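Local coordinates for kinetochore protein mis18 (Schizosaccharomyces pombe, PDB 5J6P), which helps recruit CENP-A to centromeres as part of a multisubunit complex and keeps histones of the central core deacetylated, at residues A[47-52]-A[56-61]. Numbering follows the deposited sequence.
Sequences TFKRSD and CVYSEL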
ATOM      1  N   THR A  47      -9.685 -23.349  13.633  1.00 78.48           N
ATOM      2  CA  THR A  47     -10.628 -24.191  12.904  1.00 83.27           C
ATOM      3  C   THR A  47     -10.049 -24.594  11.527  1.00 92.81           C
ATOM      4  O   THR A  47      -9.395 -23.783  10.859  1.00101.35           O
ATOM      5  CB  THR A  47     -11.948 -23.434  12.602  1.00 94.14           C
ATOM      6  OG1 THR A  47     -12.294 -22.593  13.711  1.00 96.90           O
ATOM      7  CG2 THR A  47     -13.141 -24.392  12.219  1.00 84.92           C
ATOM      8  N   PHE A  48     -10.329 -25.839  11.116  1.00 94.83           N
ATOM      9  CA  PHE A  48      -9.871 -26.456   9.854  1.00 79.58           C
ATOM     10  C   PHE A  48     -11.120 -26.843   9.089  1.00 77.16           C
ATOM     11  O   PHE A  48     -11.986 -27.498   9.645  1.00 83.40           O
ATOM     12  CB  PHE A  48      -9.127 -27.755  10.129  1.00 74.72           C
ATOM     13  CG  PHE A  48      -7.738 -27.615  10.739  1.00 74.33           C
ATOM     14  CD1 PHE A  48      -6.645 -27.241   9.953  1.00 71.91           C
ATOM     15  CD2 PHE A  48      -7.500 -27.988  12.065  1.00 74.43           C
ATOM     16  CE1 PHE A  48      -5.362 -27.186  10.483  1.00 70.09           C
ATOM     17  CE2 PHE A  48      -6.214 -27.930  12.610  1.00 83.78           C
ATOM     18  CZ  PHE A  48      -5.143 -27.528  11.824  1.00 80.11           C
ATOM     19  N   LYS A  49     -11.236 -26.466   7.825  1.00 79.84           N
ATOM     20  CA  LYS A  49     -12.527 -26.580   7.121  1.00 85.79           C
ATOM     21  C   LYS A  49     -12.277 -27.202   5.760  1.00 83.40           C
ATOM     22  O   LYS A  49     -11.136 -27.460   5.422  1.00 78.60           O
ATOM     23  CB  LYS A  49     -13.236 -25.213   6.985  1.00 89.30           C
ATOM     24  CG  LYS A  49     -12.838 -24.169   8.029  1.00 99.00           C
ATOM     25  CD  LYS A  49     -13.908 -23.111   8.284  1.00104.06           C
ATOM     26  CE  LYS A  49     -14.491 -22.492   7.024  1.00105.24           C
ATOM     27  NZ  LYS A  49     -15.409 -21.377   7.403  1.00113.73           N
ATOM     28  N   ARG A  50     -13.345 -27.426   4.999  1.00 74.98           N
ATOM     29  CA  ARG A  50     -13.291 -28.194   3.770  1.00 85.94           C
ATOM     30  C   ARG A  50     -13.784 -27.409   2.600  1.00 80.92           C
ATOM     31  O   ARG A  50     -14.834 -26.778   2.681  1.00 86.57           O
ATOM     32  CB  ARG A  50     -14.195 -29.432   3.876  1.00 98.26           C
ATOM     33  CG  ARG A  50     -13.527 -30.632   4.520  1.00103.53           C
ATOM     34  CD  ARG A  50     -13.742 -31.898   3.712  1.00111.13           C
ATOM     35  NE  ARG A  50     -15.061 -32.496   3.935  1.00112.72           N
ATOM     36  CZ  ARG A  50     -15.459 -33.682   3.468  1.00103.63           C
ATOM     37  NH1 ARG A  50     -14.662 -34.434   2.723  1.00100.65           N
ATOM     38  NH2 ARG A  50     -16.680 -34.123   3.747  1.00116.17           N
ATOM     39  N   SER A  51     -13.067 -27.504   1.488  1.00 79.87           N
ATOM     40  CA  SER A  51     -13.528 -26.935   0.226  1.00 78.36           C
ATOM     41  C   SER A  51     -14.932 -27.421  -0.062  1.00 78.76           C
ATOM     42  O   SER A  51     -15.381 -28.386   0.560  1.00 83.05           O
ATOM     43  CB  SER A  51     -12.565 -27.313  -0.893  1.00 83.05           C
ATOM     44  OG  SER A  51     -11.934 -28.559  -0.611  1.00 94.12           O
ATOM     45  N   ASP A  52     -15.639 -26.743  -0.966  1.00 90.45           N
ATOM     46  CA  ASP A  52     -17.030 -27.133  -1.299  1.00104.43           C
ATOM     47  C   ASP A  52     -17.110 -28.531  -1.867  1.00106.32           C
ATOM     48  O   ASP A  52     -18.060 -29.292  -1.550  1.00 99.10           O
ATOM     49  CB  ASP A  52     -17.674 -26.168  -2.296  1.00108.67           C
ATOM     50  CG  ASP A  52     -18.037 -24.844  -1.673  1.00110.05           C
ATOM     51  OD1 ASP A  52     -18.141 -24.753  -0.421  1.00 99.97           O
ATOM     52  OD2 ASP A  52     -18.215 -23.892  -2.459  1.00114.19           O
ATOM     53  N   CYS A  56     -10.069 -30.432  -0.232  1.00 82.99           N
ATOM     54  CA  CYS A  56      -8.934 -29.856   0.496  1.00 84.34           C
ATOM     55  C   CYS A  56      -9.319 -29.428   1.883  1.00 77.32           C
ATOM     56  O   CYS A  56     -10.505 -29.364   2.218  1.00 84.81           O
ATOM     57  CB  CYS A  56      -8.370 -28.673  -0.257  1.00 86.08           C
ATOM     58  SG  CYS A  56      -8.448 -28.906  -2.026  1.00 89.24           S
ATOM     59  N   VAL A  57      -8.300 -29.143   2.677  1.00 73.10           N
ATOM     60  CA  VAL A  57      -8.488 -28.608   4.018  1.00 81.96           C
ATOM     61  C   VAL A  57      -7.703 -27.293   4.228  1.00 78.37           C
ATOM     62  O   VAL A  57      -6.471 -27.229   4.081  1.00 76.03           O
ATOM     63  CB  VAL A  57      -8.154 -29.677   5.078  1.00 80.41           C
ATOM     64  CG1 VAL A  57      -8.046 -29.096   6.484  1.00 82.82           C
ATOM     65  CG2 VAL A  57      -9.197 -30.784   5.018  1.00 85.87           C
ATOM     66  N   TYR A  58      -8.443 -26.260   4.622  1.00 80.34           N
ATOM     67  CA  TYR A  58      -7.889 -24.942   4.851  1.00 78.57           C
ATOM     68  C   TYR A  58      -8.321 -24.356   6.171  1.00 78.69           C
ATOM     69  O   TYR A  58      -9.391 -24.653   6.700  1.00 83.68           O
ATOM     70  CB  TYR A  58      -8.316 -24.013   3.746  1.00 76.63           C
ATOM     71  CG  TYR A  58      -9.782 -23.646   3.778  1.00 76.26           C
ATOM     72  CD1 TYR A  58     -10.234 -22.593   4.566  1.00 82.48           C
ATOM     73  CD2 TYR A  58     -10.701 -24.305   2.988  1.00 75.56           C
ATOM     74  CE1 TYR A  58     -11.558 -22.231   4.580  1.00 79.79           C
ATOM     75  CE2 TYR A  58     -12.033 -23.945   2.997  1.00 78.01           C
ATOM     76  CZ  TYR A  58     -12.450 -22.910   3.803  1.00 77.50           C
ATOM     77  OH  TYR A  58     -13.759 -22.531   3.834  1.00 78.87           O
ATOM     78  N   SER A  59      -7.458 -23.508   6.689  1.00 82.74           N
ATOM     79  CA  SER A  59      -7.766 -22.637   7.804  1.00 80.47           C
ATOM     80  C   SER A  59      -7.958 -21.219   7.250  1.00 75.17           C
ATOM     81  O   SER A  59      -7.246 -20.807   6.333  1.00 76.07           O
ATOM     82  CB  SER A  59      -6.633 -22.691   8.808  1.00 80.92           C
ATOM     83  OG  SER A  59      -6.675 -23.928   9.493  1.00 89.88           O
ATOM     84  N   GLU A  60      -8.928 -20.491   7.793  1.00 76.61           N
ATOM     85  CA  GLU A  60      -9.185 -19.108   7.401  1.00 70.21           C
ATOM     86  C   GLU A  60      -8.051 -18.127   7.748  1.00 69.25           C
ATOM     87  O   GLU A  60      -7.428 -18.281   8.790  1.00 66.37           O
ATOM     88  CB  GLU A  60     -10.450 -18.652   8.060  1.00 73.31           C
ATOM     89  CG  GLU A  60     -11.685 -19.231   7.401  1.00 78.40           C
ATOM     90  CD  GLU A  60     -12.963 -18.677   7.994  1.00 80.23           C
ATOM     91  OE1 GLU A  60     -12.978 -18.450   9.236  1.00 84.80           O
ATOM     92  OE2 GLU A  60     -13.929 -18.473   7.217  1.00 79.48           O
ATOM     93  N   LEU A  61      -7.780 -17.160   6.845  1.00 70.49           N
ATOM     94  CA  LEU A  61      -6.851 -16.035   7.096  1.00 71.37           C
ATOM     95  C   LEU A  61      -7.595 -14.735   7.388  1.00 69.59           C
ATOM     96  O   LEU A  61      -8.443 -14.306   6.571  1.00 63.04           O
ATOM     97  CB  LEU A  61      -6.005 -15.737   5.879  1.00 84.33           C
ATOM     98  CG  LEU A  61      -4.740 -16.484   5.548  1.00 89.13           C
ATOM     99  CD1 LEU A  61      -4.131 -15.854   4.297  1.00 87.23           C
ATOM    100  CD2 LEU A  61      -3.799 -16.417   6.735  1.00 87.00           C
TER
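Lys-49 and Tyr-58 form the hydrogen-bonded pair of a beta hairpin in the zinc-binding Yippee/Mis18 domain, where strand 42-50, at the edge of the antiparallel sheet within this chain, turns back into strand 57-63. The hairpin illustrates how serine hydroxyls supplement backbone bonds at both ends of a short paired region. Lys-49 N donates to Tyr-58 O (2.8 Å), and Tyr-58 N returns the bond to Lys-49 O, which also receives a CA-H...O contact from Val-57. Toward the turn, Ser-51 N reaches Cys-56 O, while its OG accepts a nearly straight hydrogen bond (163°) from Cys-56 N at 2.7 Å and has a weak one with Asp-53 OD1. At the other end Ser-59 OG donates to Thr-47 O at 3.0 Å and bonds weakly with Asn-75 ND2; the Glu-60 backbone pairs with Glu-45. Lys-49 CB lies over one face of the Tyr-58 ring; the chain then bends at chi3 (-48°), carrying NZ to a salt bridge with Glu-60 OE2 (3.3 Å), its hydrogen bond weak. Replacing Tyr-58 with an alanine would probably deprive Lys-72 of its cation-pi partner and leave Lys-49 freer to swing from Glu-60. Val-57 CG1 meets Phe-48 CB at 4.0 Å.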